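Local structure of hypothetical protein TT1465 (Thermus thermophilus, 1WEK) at residues L18-I21 with L22-V26; H12-S15 with W16-F19; I100-P103 with H104-K107; V84-G87 with A88-G92. The protein is of unknown function but has a Rossmann-like alpha/beta fold with a parallel sheet, belongs to the SLOG clan and assembles from six copies of one chain. All coordinates share one frame; numbering follows the deposited sequence.

Interaction 1 of 4, residues L18-I21 with L22-V26; sequences LFRI and LAEFV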
ATOM      1  N   LEU A  18      -3.594  10.133  -1.314  1.00 21.56           N
ATOM      2  CA  LEU A  18      -2.264   9.535  -1.254  1.00 16.03           C
ATOM      3  C   LEU A  18      -1.911   8.602  -2.409  1.00 18.93           C
ATOM      4  O   LEU A  18      -0.733   8.372  -2.690  1.00 19.62           O
ATOM      5  CB  LEU A  18      -2.098   8.799   0.073  1.00 15.92           C
ATOM      6  CG  LEU A  18      -2.078   9.697   1.315  1.00 17.66           C
ATOM      7  CD1 LEU A  18      -2.200   8.884   2.577  1.00 20.65           C
ATOM      8  CD2 LEU A  18      -0.783  10.483   1.327  1.00 22.96           C
ATOM      9  N   PHE A  19      -2.921   8.055  -3.068  1.00 15.59           N
ATOM     10  CA  PHE A  19      -2.680   7.163  -4.186  1.00 16.93           C
ATOM     11  C   PHE A  19      -1.913   7.949  -5.244  1.00 16.27           C
ATOM     12  O   PHE A  19      -0.856   7.525  -5.695  1.00 11.12           O
ATOM     13  CB  PHE A  19      -4.004   6.652  -4.769  1.00 13.81           C
ATOM     14  CG  PHE A  19      -4.688   5.625  -3.921  1.00 12.03           C
ATOM     15  CD1 PHE A  19      -4.037   4.440  -3.576  1.00 11.40           C
ATOM     16  CD2 PHE A  19      -5.995   5.817  -3.495  1.00 10.34           C
ATOM     17  CE1 PHE A  19      -4.683   3.457  -2.821  1.00 12.40           C
ATOM     18  CE2 PHE A  19      -6.651   4.839  -2.734  1.00 12.92           C
ATOM     19  CZ  PHE A  19      -5.994   3.659  -2.398  1.00 13.11           C
ATOM     20  N   ARG A  20      -2.438   9.113  -5.606  1.00 16.92           N
ATOM     21  CA  ARG A  20      -1.788   9.948  -6.610  1.00 23.07           C
ATOM     22  C   ARG A  20      -0.428  10.460  -6.122  1.00 20.62           C
ATOM     23  O   ARG A  20       0.570  10.391  -6.847  1.00 21.12           O
ATOM     24  CB  ARG A  20      -2.691  11.125  -6.971  1.00 24.93           C
ATOM     25  CG  ARG A  20      -2.175  11.977  -8.110  1.00 28.71           C
ATOM     26  CD  ARG A  20      -2.902  13.306  -8.114  1.00 37.03           C
ATOM     27  NE  ARG A  20      -4.061  13.331  -9.002  1.00 41.93           N
ATOM     28  CZ  ARG A  20      -3.996  13.628 -10.296  1.00 44.23           C
ATOM     29  NH1 ARG A  20      -2.824  13.922 -10.855  1.00 44.60           N
ATOM     30  NH2 ARG A  20      -5.099  13.640 -11.028  1.00 44.62           N
ATOM     31  N   ILE A  21      -0.394  10.968  -4.896  1.00 17.25           N
ATOM     32  CA  ILE A  21       0.840  11.471  -4.307  1.00 15.44           C
ATOM     33  C   ILE A  21       1.931  10.404  -4.338  1.00 14.73           C
ATOM     34  O   ILE A  21       3.068  10.694  -4.705  1.00 15.81           O
ATOM     35  CB  ILE A  21       0.610  11.907  -2.862  1.00 16.73           C
ATOM     36  CG1 ILE A  21      -0.366  13.093  -2.841  1.00 17.59           C
ATOM     37  CG2 ILE A  21       1.948  12.275  -2.199  1.00 18.52           C
ATOM     38  CD1 ILE A  21      -0.919  13.395  -1.478  1.00  9.55           C
ATOM     39  N   LEU A  22       1.577   9.176  -3.953  1.00 12.12           N
ATOM     40  CA  LEU A  22       2.520   8.065  -3.948  1.00 15.93           C
ATOM     41  C   LEU A  22       2.990   7.729  -5.365  1.00 17.31           C
ATOM     42  O   LEU A  22       4.171   7.447  -5.592  1.00 17.59           O
ATOM     43  CB  LEU A  22       1.882   6.815  -3.323  1.00 15.28           C
ATOM     44  CG  LEU A  22       1.888   6.800  -1.790  1.00 16.87           C
ATOM     45  CD1 LEU A  22       1.175   5.560  -1.265  1.00  9.52           C
ATOM     46  CD2 LEU A  22       3.323   6.842  -1.311  1.00 10.91           C
ATOM     47  N   ALA A  23       2.047   7.734  -6.299  1.00 17.38           N
ATOM     48  CA  ALA A  23       2.332   7.447  -7.698  1.00 20.27           C
ATOM     49  C   ALA A  23       3.348   8.452  -8.236  1.00 19.14           C
ATOM     50  O   ALA A  23       4.255   8.088  -8.978  1.00 20.04           O
ATOM     51  CB  ALA A  23       1.038   7.511  -8.521  1.00 15.94           C
ATOM     52  N   GLU A  24       3.195   9.716  -7.849  1.00 20.24           N
ATOM     53  CA  GLU A  24       4.106  10.763  -8.308  1.00 20.74           C
ATOM     54  C   GLU A  24       5.501  10.605  -7.710  1.00 21.00           C
ATOM     55  O   GLU A  24       6.492  10.812  -8.404  1.00 25.30           O
ATOM     56  CB  GLU A  24       3.523  12.150  -8.007  1.00 22.72           C
ATOM     57  CG  GLU A  24       2.274  12.471  -8.829  1.00 21.25           C
ATOM     58  CD  GLU A  24       1.698  13.854  -8.542  1.00 29.87           C
ATOM     59  OE1 GLU A  24       0.723  14.254  -9.221  1.00 31.34           O
ATOM     60  OE2 GLU A  24       2.217  14.548  -7.642  1.00 29.30           O
ATOM     61  N   PHE A  25       5.581  10.234  -6.434  1.00 21.32           N
ATOM     62  CA  PHE A  25       6.868  10.011  -5.776  1.00 18.44           C
ATOM     63  C   PHE A  25       7.564   8.823  -6.439  1.00 19.88           C
ATOM     64  O   PHE A  25       8.721   8.908  -6.849  1.00 20.87           O
ATOM     65  CB  PHE A  25       6.666   9.679  -4.291  1.00 18.45           C
ATOM     66  CG  PHE A  25       6.662  10.876  -3.388  1.00 20.72           C
ATOM     67  CD1 PHE A  25       5.692  11.009  -2.393  1.00 14.83           C
ATOM     68  CD2 PHE A  25       7.636  11.870  -3.521  1.00 17.87           C
ATOM     69  CE1 PHE A  25       5.691  12.118  -1.538  1.00 20.57           C
ATOM     70  CE2 PHE A  25       7.641  12.987  -2.670  1.00 16.51           C
ATOM     71  CZ  PHE A  25       6.674  13.111  -1.681  1.00 17.44           C
ATOM     72  N   VAL A  26       6.842   7.708  -6.535  1.00 20.87           N
ATOM     73  CA  VAL A  26       7.389   6.499  -7.128  1.00 22.39           C
ATOM     74  C   VAL A  26       7.837   6.713  -8.565  1.00 23.03           C
ATOM     75  O   VAL A  26       8.913   6.263  -8.962  1.00 24.14           O
ATOM     76  CB  VAL A  26       6.366   5.337  -7.070  1.00 22.37           C
ATOM     77  CG1 VAL A  26       6.928   4.114  -7.782  1.00 20.85           C
ATOM     78  CG2 VAL A  26       6.081   4.975  -5.618  1.00 22.28           C
TER
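R20 and E24 face each other one helical turn apart, but their charged ends meet only loosely. R20 starts with CG anti to its own backbone N (chi1 -174°), and its chain bends at chi3. E24 instead has CG anti to the carbonyl carbon and runs straight out beyond it. The two side chains therefore cross at a slant, the guanidinium and carboxylate planes 81° apart. E24 OE1 lies at the guanidinium edge, in its plane, yet R20 NH1 is 3.9 Å from E24 OE1, a long salt bridge. The stronger partner of E24 OE1 is the backbone N of R119, while R20 also has weak, long ion pairs with E101 and with E27 of a second subunit.

One residue on, I21 and F25 run alongside each other in the same direction. The methyl CG2 of I21 comes 3.8 Å from F25 CE1, and both residues pack on helix 121-130, I21 on F122 and F25 on V123 and V126, a place suited to branched and aromatic hydrocarbon.

Beneath these side chains the backbone bonds run from i+4 to i, beginning with L22 N to L18 O at 2.8 Å. L22 CB lies 3.1 Å from L18 O, and the leucine presents its apolar branch to other subunits, meeting L22 of a third one, while the small A23 packs on A23 of a second subunit. The spacing is that of a regular alpha-helix, helix 17-34: one flank lies on helix 121-130 of its own chain, and others meet neighbouring subunits.

Interaction 2 of 4, residues H12-S15 with W16-F19; sequences HEDS and WRLF
D14 turns its carboxylate toward both W16 and R17 from the link between the helices. The carboxylate stands 73° from the indole plane, with D14 OD1 2.6 Å from W16 NE1, and is turned still more steeply against the guanidinium. OD2 lies at the guanidinium edge, in its plane, but D14 OD2 to R17 NE is a long salt bridge of 3.7 Å. A water bridges the two groups, accepting from R17 NH2 at 2.6 Å and donating only weakly to D14 OD2.

The indole of W16 and the guanidinium of R17 lie face against face: R17 NE sits 3.0 Å above the indole plane, offset toward the rim, and W16 CH2 lies over the centre of the guanidinium. Neighbours in sequence can overlap in this way because W16 places CG between its backbone N and carbonyl carbon (chi1 65°), while R17 bends at chi2 and folds back over the ring.

This is the short link between two helices: helix 6-13 ends, D14 leaves helical geometry with positive phi, and helix 17-34 begins close by. At the start of the new helix L18 N donates to S15 O at 2.9 Å, an i+3 bond with the donor well above the carbonyl plane. The small S15 sets its CB beside L18 CD1 and packs on F29 of a third subunit, whose R130 also donates to the carbonyl oxygens of E13 and D14. W16 reaches a fifth subunit, meeting H12 there edge-to-face.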
ATOM      1  N   HIS A  12     -13.242  12.541   6.150  1.00 40.19           N
ATOM      2  CA  HIS A  12     -12.582  13.770   6.580  1.00 38.88           C
ATOM      3  C   HIS A  12     -11.061  13.612   6.494  1.00 35.15           C
ATOM      4  O   HIS A  12     -10.340  14.579   6.257  1.00 33.72           O
ATOM      5  CB  HIS A  12     -13.011  14.124   8.007  1.00 44.03           C
ATOM      6  CG  HIS A  12     -12.905  15.585   8.324  1.00 51.19           C
ATOM      7  ND1 HIS A  12     -11.715  16.192   8.665  1.00 51.92           N
ATOM      8  CD2 HIS A  12     -13.835  16.570   8.300  1.00 50.78           C
ATOM      9  CE1 HIS A  12     -11.915  17.488   8.836  1.00 50.37           C
ATOM     10  NE2 HIS A  12     -13.193  17.743   8.620  1.00 53.00           N
ATOM     11  N   GLU A  13     -10.574  12.388   6.683  1.00 31.17           N
ATOM     12  CA  GLU A  13      -9.139  12.139   6.596  1.00 28.46           C
ATOM     13  C   GLU A  13      -8.699  12.315   5.138  1.00 25.82           C
ATOM     14  O   GLU A  13      -7.548  12.665   4.868  1.00 24.14           O
ATOM     15  CB  GLU A  13      -8.809  10.737   7.103  1.00 27.68           C
ATOM     16  CG  GLU A  13      -9.201  10.545   8.560  1.00 32.94           C
ATOM     17  CD  GLU A  13      -8.761   9.211   9.128  1.00 32.96           C
ATOM     18  OE1 GLU A  13      -9.037   8.951  10.318  1.00 34.75           O
ATOM     19  OE2 GLU A  13      -8.136   8.424   8.389  1.00 36.23           O
ATOM     20  N   ASP A  14      -9.626  12.074   4.211  1.00 21.99           N
ATOM     21  CA  ASP A  14      -9.371  12.265   2.779  1.00 23.91           C
ATOM     22  C   ASP A  14      -8.039  11.663   2.362  1.00 20.44           C
ATOM     23  O   ASP A  14      -7.207  12.348   1.784  1.00 19.14           O
ATOM     24  CB  ASP A  14      -9.379  13.770   2.495  1.00 30.04           C
ATOM     25  CG  ASP A  14      -9.585  14.098   1.032  1.00 36.33           C
ATOM     26  OD1 ASP A  14     -10.321  13.352   0.355  1.00 38.96           O
ATOM     27  OD2 ASP A  14      -9.029  15.121   0.566  1.00 40.64           O
ATOM     28  N   SER A  15      -7.839  10.382   2.656  1.00 19.64           N
ATOM     29  CA  SER A  15      -6.575   9.719   2.344  1.00 20.76           C
ATOM     30  C   SER A  15      -6.417   9.157   0.949  1.00 21.08           C
ATOM     31  O   SER A  15      -5.305   8.791   0.556  1.00 21.47           O
ATOM     32  CB  SER A  15      -6.304   8.604   3.348  1.00 25.02           C
ATOM     33  OG  SER A  15      -6.067   9.136   4.640  1.00 30.47           O
ATOM     34  N   TRP A  16      -7.515   9.065   0.208  1.00 22.14           N
ATOM     35  CA  TRP A  16      -7.458   8.552  -1.143  1.00 21.09           C
ATOM     36  C   TRP A  16      -6.564   9.475  -1.982  1.00 23.44           C
ATOM     37  O   TRP A  16      -6.161   9.143  -3.100  1.00 23.02           O
ATOM     38  CB  TRP A  16      -8.862   8.473  -1.749  1.00 24.04           C
ATOM     39  CG  TRP A  16      -9.525   9.799  -1.932  1.00 28.91           C
ATOM     40  CD1 TRP A  16     -10.338  10.443  -1.041  1.00 30.18           C
ATOM     41  CD2 TRP A  16      -9.422  10.657  -3.075  1.00 29.56           C
ATOM     42  NE1 TRP A  16     -10.752  11.649  -1.563  1.00 31.23           N
ATOM     43  CE2 TRP A  16     -10.202  11.805  -2.810  1.00 32.78           C
ATOM     44  CE3 TRP A  16      -8.743  10.568  -4.299  1.00 36.39           C
ATOM     45  CZ2 TRP A  16     -10.325  12.861  -3.726  1.00 33.62           C
ATOM     46  CZ3 TRP A  16      -8.864  11.624  -5.216  1.00 38.48           C
ATOM     47  CH2 TRP A  16      -9.652  12.752  -4.918  1.00 36.85           C
ATOM     48  N   ARG A  17      -6.248  10.644  -1.441  1.00 24.29           N
ATOM     49  CA  ARG A  17      -5.374  11.559  -2.160  1.00 24.73           C
ATOM     50  C   ARG A  17      -3.961  10.995  -2.262  1.00 22.54           C
ATOM     51  O   ARG A  17      -3.227  11.325  -3.188  1.00 25.15           O
ATOM     52  CB  ARG A  17      -5.332  12.900  -1.445  1.00 25.62           C
ATOM     53  CG  ARG A  17      -6.625  13.670  -1.524  1.00 30.21           C
ATOM     54  CD  ARG A  17      -6.866  14.127  -2.931  1.00 34.71           C
ATOM     55  NE  ARG A  17      -8.066  14.939  -3.042  1.00 41.60           N
ATOM     56  CZ  ARG A  17      -8.494  15.467  -4.181  1.00 46.32           C
ATOM     57  NH1 ARG A  17      -7.807  15.269  -5.312  1.00 47.53           N
ATOM     58  NH2 ARG A  17      -9.624  16.165  -4.198  1.00 44.36           N
ATOM     59  N   LEU A  18      -3.594  10.133  -1.314  1.00 21.56           N
ATOM     60  CA  LEU A  18      -2.264   9.535  -1.254  1.00 16.03           C
ATOM     61  C   LEU A  18      -1.911   8.602  -2.409  1.00 18.93           C
ATOM     62  O   LEU A  18      -0.733   8.372  -2.690  1.00 19.62           O
ATOM     63  CB  LEU A  18      -2.098   8.799   0.073  1.00 15.92           C
ATOM     64  CG  LEU A  18      -2.078   9.697   1.315  1.00 17.66           C
ATOM     65  CD1 LEU A  18      -2.200   8.884   2.577  1.00 20.65           C
ATOM     66  CD2 LEU A  18      -0.783  10.483   1.327  1.00 22.96           C
ATOM     67  N   PHE A  19      -2.921   8.055  -3.068  1.00 15.59           N
ATOM     68  CA  PHE A  19      -2.680   7.163  -4.186  1.00 16.93           C
ATOM     69  C   PHE A  19      -1.913   7.949  -5.244  1.00 16.27           C
ATOM     70  O   PHE A  19      -0.856   7.525  -5.695  1.00 11.12           O
ATOM     71  CB  PHE A  19      -4.004   6.652  -4.769  1.00 13.81           C
ATOM     72  CG  PHE A  19      -4.688   5.625  -3.921  1.00 12.03           C
ATOM     73  CD1 PHE A  19      -4.037   4.440  -3.576  1.00 11.40           C
ATOM     74  CD2 PHE A  19      -5.995   5.817  -3.495  1.00 10.34           C
ATOM     75  CE1 PHE A  19      -4.683   3.457  -2.821  1.00 12.40           C
ATOM     76  CE2 PHE A  19      -6.651   4.839  -2.734  1.00 12.92           C
ATOM     77  CZ  PHE A  19      -5.994   3.659  -2.398  1.00 13.11           C
TER
HETATM   78  O   HOH W   1     -10.977  16.104  -1.960  1.00 36.19           O

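Interaction 3 of 4, residues I100-P103 with H104-K107; sequences IELP and HEQK
E105 turns its carboxylate back to the main chain of L102, closing a tight loop that follows strand 95-100 in the parallel sheet of this Rossmann-like alpha/beta fold. The hydrogen bond is short: L102 N donates to E105 OE1 at 2.6 Å with an N-H...O angle of 158°. The N-H meets the oxygen from above the carboxylate plane. A bend at chi2 (-55°) curls the glutamate inward, a reach that its two methylene groups allow. The two side chains cross at about a right angle, which also brings L102 CB into van der Waals contact with E105 OE1, at 3.4 Å.

Apolar contacts follow the same turn. The leucine side chain packs on F121 and on T157 of a third subunit. P103, whose ring restrains the backbone at the bend, sets CB 4.2 Å above one face of the H104 imidazole, offset toward the rim.

Charged and polar ends mostly find partners elsewhere. E101 makes a salt bridge to R119, which may ease the nearness of its like-charged neighbour, E101 OE1 being 5.6 Å from E105 OE2. Two bonds tie the loop to the third subunit: its K159 NZ donates to E101 O, and H104 NE2 is hydrogen-bonded to its E158 OE2.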
ATOM      1  N   ILE A 100       4.622  21.619 -12.928  1.00 17.53           N
ATOM      2  CA  ILE A 100       3.602  21.668 -11.901  1.00 19.55           C
ATOM      3  C   ILE A 100       2.250  22.005 -12.522  1.00 19.09           C
ATOM      4  O   ILE A 100       2.146  22.919 -13.332  1.00 19.82           O
ATOM      5  CB  ILE A 100       3.960  22.722 -10.846  1.00 18.97           C
ATOM      6  CG1 ILE A 100       2.898  22.742  -9.751  1.00 20.71           C
ATOM      7  CG2 ILE A 100       4.110  24.074 -11.509  1.00 21.05           C
ATOM      8  CD1 ILE A 100       2.875  21.491  -8.897  1.00 21.20           C
ATOM      9  N   GLU A 101       1.217  21.253 -12.155  1.00 18.84           N
ATOM     10  CA  GLU A 101      -0.117  21.499 -12.687  1.00 23.93           C
ATOM     11  C   GLU A 101      -0.805  22.604 -11.886  1.00 23.89           C
ATOM     12  O   GLU A 101      -1.060  22.444 -10.690  1.00 24.53           O
ATOM     13  CB  GLU A 101      -0.931  20.209 -12.637  1.00 28.83           C
ATOM     14  CG  GLU A 101      -0.116  19.007 -13.115  1.00 37.75           C
ATOM     15  CD  GLU A 101      -0.951  17.763 -13.349  1.00 42.66           C
ATOM     16  OE1 GLU A 101      -1.851  17.809 -14.219  1.00 49.20           O
ATOM     17  OE2 GLU A 101      -0.705  16.741 -12.672  1.00 43.55           O
ATOM     18  N   LEU A 102      -1.104  23.719 -12.556  1.00 23.80           N
ATOM     19  CA  LEU A 102      -1.738  24.865 -11.916  1.00 26.11           C
ATOM     20  C   LEU A 102      -3.090  25.247 -12.502  1.00 28.97           C
ATOM     21  O   LEU A 102      -3.374  24.983 -13.675  1.00 28.09           O
ATOM     22  CB  LEU A 102      -0.823  26.094 -11.987  1.00 23.87           C
ATOM     23  CG  LEU A 102       0.566  26.055 -11.339  1.00 22.17           C
ATOM     24  CD1 LEU A 102       1.229  27.443 -11.453  1.00 16.17           C
ATOM     25  CD2 LEU A 102       0.437  25.643  -9.889  1.00 24.30           C
ATOM     26  N   PRO A 103      -3.941  25.886 -11.679  1.00 30.87           N
ATOM     27  CA  PRO A 103      -5.290  26.359 -12.015  1.00 33.87           C
ATOM     28  C   PRO A 103      -5.265  27.168 -13.303  1.00 37.04           C
ATOM     29  O   PRO A 103      -6.157  27.056 -14.143  1.00 36.38           O
ATOM     30  CB  PRO A 103      -5.658  27.217 -10.809  1.00 33.30           C
ATOM     31  CG  PRO A 103      -5.013  26.472  -9.687  1.00 35.07           C
ATOM     32  CD  PRO A 103      -3.649  26.126 -10.254  1.00 33.30           C
ATOM     33  N   HIS A 104      -4.236  27.997 -13.436  1.00 41.43           N
ATOM     34  CA  HIS A 104      -4.045  28.823 -14.617  1.00 43.99           C
ATOM     35  C   HIS A 104      -2.760  28.307 -15.221  1.00 46.95           C
ATOM     36  O   HIS A 104      -1.700  28.918 -15.095  1.00 45.80           O
ATOM     37  CB  HIS A 104      -3.897  30.286 -14.218  1.00 46.04           C
ATOM     38  CG  HIS A 104      -5.033  30.796 -13.390  1.00 45.89           C
ATOM     39  ND1 HIS A 104      -6.307  30.950 -13.893  1.00 47.67           N
ATOM     40  CD2 HIS A 104      -5.095  31.160 -12.088  1.00 48.68           C
ATOM     41  CE1 HIS A 104      -7.105  31.388 -12.936  1.00 48.24           C
ATOM     42  NE2 HIS A 104      -6.394  31.526 -11.830  1.00 48.10           N
ATOM     43  N   GLU A 105      -2.877  27.152 -15.866  1.00 50.15           N
ATOM     44  CA  GLU A 105      -1.749  26.475 -16.486  1.00 53.40           C
ATOM     45  C   GLU A 105      -0.835  27.258 -17.417  1.00 54.44           C
ATOM     46  O   GLU A 105      -1.278  27.964 -18.323  1.00 53.74           O
ATOM     47  CB  GLU A 105      -2.237  25.230 -17.238  1.00 56.27           C
ATOM     48  CG  GLU A 105      -2.207  23.951 -16.419  1.00 56.93           C
ATOM     49  CD  GLU A 105      -0.832  23.681 -15.843  1.00 57.64           C
ATOM     50  OE1 GLU A 105      -0.408  24.443 -14.946  1.00 53.53           O
ATOM     51  OE2 GLU A 105      -0.174  22.717 -16.291  1.00 58.32           O
ATOM     52  N   GLN A 106       0.461  27.118 -17.164  1.00 55.14           N
ATOM     53  CA  GLN A 106       1.486  27.716 -18.002  1.00 54.05           C
ATOM     54  C   GLN A 106       1.832  26.476 -18.825  1.00 50.51           C
ATOM     55  O   GLN A 106       1.718  25.358 -18.318  1.00 49.04           O
ATOM     56  CB  GLN A 106       2.683  28.170 -17.150  1.00 57.92           C
ATOM     57  CG  GLN A 106       2.419  29.431 -16.306  1.00 64.33           C
ATOM     58  CD  GLN A 106       3.587  29.811 -15.394  1.00 66.42           C
ATOM     59  OE1 GLN A 106       4.746  29.762 -15.803  1.00 68.66           O
ATOM     60  NE2 GLN A 106       3.278  30.210 -14.158  1.00 67.43           N
ATOM     61  N   LYS A 107       2.220  26.643 -20.083  1.00 46.64           N
ATOM     62  CA  LYS A 107       2.540  25.472 -20.899  1.00 44.13           C
ATOM     63  C   LYS A 107       3.977  25.007 -20.674  1.00 39.13           C
ATOM     64  O   LYS A 107       4.881  25.826 -20.503  1.00 39.71           O
ATOM     65  CB  LYS A 107       2.328  25.777 -22.387  1.00 45.84           C
ATOM     66  CG  LYS A 107       1.109  26.635 -22.694  1.00 48.89           C
ATOM     67  CD  LYS A 107       1.319  28.077 -22.236  1.00 51.14           C
ATOM     68  CE  LYS A 107       0.146  28.966 -22.617  1.00 52.68           C
ATOM     69  NZ  LYS A 107      -0.028  29.047 -24.095  1.00 51.15           N
TER

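Interaction 4 of 4, residues V84-G87 with A88-G92; sequences VNRG and AYEAG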
ATOM      1  N   VAL A  84      16.944  28.009 -19.395  1.00 18.76           N
ATOM      2  CA  VAL A  84      17.878  27.038 -18.832  1.00 18.22           C
ATOM      3  C   VAL A  84      17.733  25.661 -19.481  1.00 16.99           C
ATOM      4  O   VAL A  84      18.732  25.018 -19.766  1.00 17.84           O
ATOM      5  CB  VAL A  84      17.699  26.868 -17.311  1.00 17.88           C
ATOM      6  CG1 VAL A  84      18.624  25.743 -16.813  1.00  9.53           C
ATOM      7  CG2 VAL A  84      18.006  28.180 -16.591  1.00 13.64           C
ATOM      8  N   ASN A  85      16.498  25.204 -19.692  1.00 15.87           N
ATOM      9  CA  ASN A  85      16.261  23.907 -20.340  1.00 15.81           C
ATOM     10  C   ASN A  85      16.745  23.969 -21.793  1.00 19.48           C
ATOM     11  O   ASN A  85      17.319  23.008 -22.323  1.00 18.83           O
ATOM     12  CB  ASN A  85      14.774  23.558 -20.358  1.00 13.14           C
ATOM     13  CG  ASN A  85      14.250  23.104 -19.011  1.00 15.18           C
ATOM     14  OD1 ASN A  85      13.329  23.704 -18.467  1.00 16.35           O
ATOM     15  ND2 ASN A  85      14.813  22.027 -18.482  1.00 14.59           N
ATOM     16  N   ARG A  86      16.489  25.107 -22.438  1.00 20.32           N
ATOM     17  CA  ARG A  86      16.878  25.311 -23.826  1.00 22.56           C
ATOM     18  C   ARG A  86      18.388  25.275 -24.010  1.00 21.81           C
ATOM     19  O   ARG A  86      18.895  24.617 -24.916  1.00 23.60           O
ATOM     20  CB  ARG A  86      16.344  26.644 -24.334  1.00 21.64           C
ATOM     21  CG  ARG A  86      16.454  26.810 -25.845  1.00 21.96           C
ATOM     22  CD  ARG A  86      15.857  28.141 -26.284  1.00 26.86           C
ATOM     23  NE  ARG A  86      15.765  28.258 -27.733  1.00 31.08           N
ATOM     24  CZ  ARG A  86      15.252  29.313 -28.359  1.00 34.19           C
ATOM     25  NH1 ARG A  86      14.788  30.338 -27.655  1.00 29.99           N
ATOM     26  NH2 ARG A  86      15.206  29.344 -29.686  1.00 32.54           N
ATOM     27  N   GLY A  87      19.101  25.991 -23.154  1.00 18.35           N
ATOM     28  CA  GLY A  87      20.543  26.009 -23.261  1.00 19.80           C
ATOM     29  C   GLY A  87      21.101  24.607 -23.179  1.00 18.82           C
ATOM     30  O   GLY A  87      22.005  24.242 -23.934  1.00 23.17           O
ATOM     31  N   ALA A  88      20.552  23.820 -22.261  1.00 15.22           N
ATOM     32  CA  ALA A  88      20.983  22.451 -22.053  1.00 16.32           C
ATOM     33  C   ALA A  88      20.577  21.593 -23.240  1.00 18.66           C
ATOM     34  O   ALA A  88      21.403  20.901 -23.839  1.00 14.73           O
ATOM     35  CB  ALA A  88      20.364  21.900 -20.793  1.00 15.79           C
ATOM     36  N   TYR A  89      19.291  21.645 -23.561  1.00 17.56           N
ATOM     37  CA  TYR A  89      18.743  20.886 -24.668  1.00 22.50           C
ATOM     38  C   TYR A  89      19.565  21.089 -25.932  1.00 22.63           C
ATOM     39  O   TYR A  89      20.073  20.133 -26.519  1.00 23.04           O
ATOM     40  CB  TYR A  89      17.312  21.323 -24.950  1.00 21.32           C
ATOM     41  CG  TYR A  89      16.553  20.374 -25.839  1.00 26.51           C
ATOM     42  CD1 TYR A  89      16.115  19.144 -25.349  1.00 29.16           C
ATOM     43  CD2 TYR A  89      16.210  20.726 -27.143  1.00 25.70           C
ATOM     44  CE1 TYR A  89      15.346  18.295 -26.117  1.00 29.77           C
ATOM     45  CE2 TYR A  89      15.435  19.875 -27.927  1.00 31.15           C
ATOM     46  CZ  TYR A  89      15.004  18.662 -27.403  1.00 33.34           C
ATOM     47  OH  TYR A  89      14.199  17.822 -28.143  1.00 36.26           O
ATOM     48  N   GLU A  90      19.706  22.344 -26.339  1.00 20.44           N
ATOM     49  CA  GLU A  90      20.442  22.647 -27.554  1.00 21.30           C
ATOM     50  C   GLU A  90      21.919  22.301 -27.536  1.00 21.83           C
ATOM     51  O   GLU A  90      22.539  22.251 -28.593  1.00 29.08           O
ATOM     52  CB  GLU A  90      20.232  24.103 -27.936  1.00 19.54           C
ATOM     53  CG  GLU A  90      18.822  24.367 -28.468  1.00 21.00           C
ATOM     54  CD  GLU A  90      18.551  25.845 -28.685  1.00 23.13           C
ATOM     55  OE1 GLU A  90      19.447  26.665 -28.389  1.00 21.86           O
ATOM     56  OE2 GLU A  90      17.438  26.189 -29.143  1.00 27.36           O
ATOM     57  N   ALA A  91      22.491  22.053 -26.359  1.00 21.12           N
ATOM     58  CA  ALA A  91      23.902  21.671 -26.294  1.00 19.44           C
ATOM     59  C   ALA A  91      23.977  20.158 -26.164  1.00 19.88           C
ATOM     60  O   ALA A  91      25.037  19.595 -25.889  1.00 23.60           O
ATOM     61  CB  ALA A  91      24.613  22.337 -25.124  1.00 11.31           C
ATOM     62  N   GLY A  92      22.831  19.511 -26.363  1.00 22.30           N
ATOM     63  CA  GLY A  92      22.758  18.063 -26.303  1.00 20.78           C
ATOM     64  C   GLY A  92      22.825  17.441 -24.927  1.00 20.71           C
ATOM     65  O   GLY A  92      23.174  16.269 -24.793  1.00 23.22           O
TER
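R86 meets E90 through NE, its inner nitrogen, while its terminal nitrogens lie farther from the carboxylate. R86 NE donates to E90 OE2 at 3.0 Å, a nearly straight bond (159°) that is part of a salt bridge. R86 puts CG anti to its backbone N (chi1 -168°) and stays extended from there to NE, whereas E90 has CG anti to the carbonyl carbon. Starting one turn apart, the glutamate reaches across the arginine's shaft. OE2 comes to the guanidinium edge, in its plane, while the N-H reaches it from above the carboxylate plane; the two planes are 71° apart. The other oxygen, E90 OE1, is hydrogen-bonded to Y59 OH, and R86 NH1 has a weak bond to Y55 OH, so both are also linked to helix 53-68, R86 only weakly.

This pair lies on the last turns of helix 79-90, the helix of a beta-alpha-beta unit between strands 71-74 and 95-100. Two short backbone bonds hold the turn, Y89 N to N85 O at 2.7 Å and E90 N to R86 O at 2.8 Å. The N85 amide bonds to T74, S95, N109 and the carbonyl of V96, linking helix to sheet, and the small A88 packs on V72.

The helix then ends in a Schellman motif, with G92 as the C-prime residue. G92 N bonds to Y89 O at 2.8 Å and G93 N to A88 O, and the positive phi of G92 is one that glycine adopts readily. A91 N is held to G87 O only weakly.

Along the chain the order is interaction 2, interaction 1, interaction 4, interaction 3. The first two overlap at L18 and F19, with centres 11 Å apart: residues 12-19 bring the chain from helix 6-13 into helix 17-34, and residues 18-26 continue that helix. Interactions 4 and 3 belong to the parallel-sheet domain, on the helix before strand 95-100 and the loop after it, 22 Å apart between centres. R20 and E101 bring interactions 1 and 3 into touch, whereas interactions 2 and 4 have centres about 39 Å apart. Interactions 1, 2 and 3 all meet the third subunit; interaction 4 alone touches no other chain of the assembly.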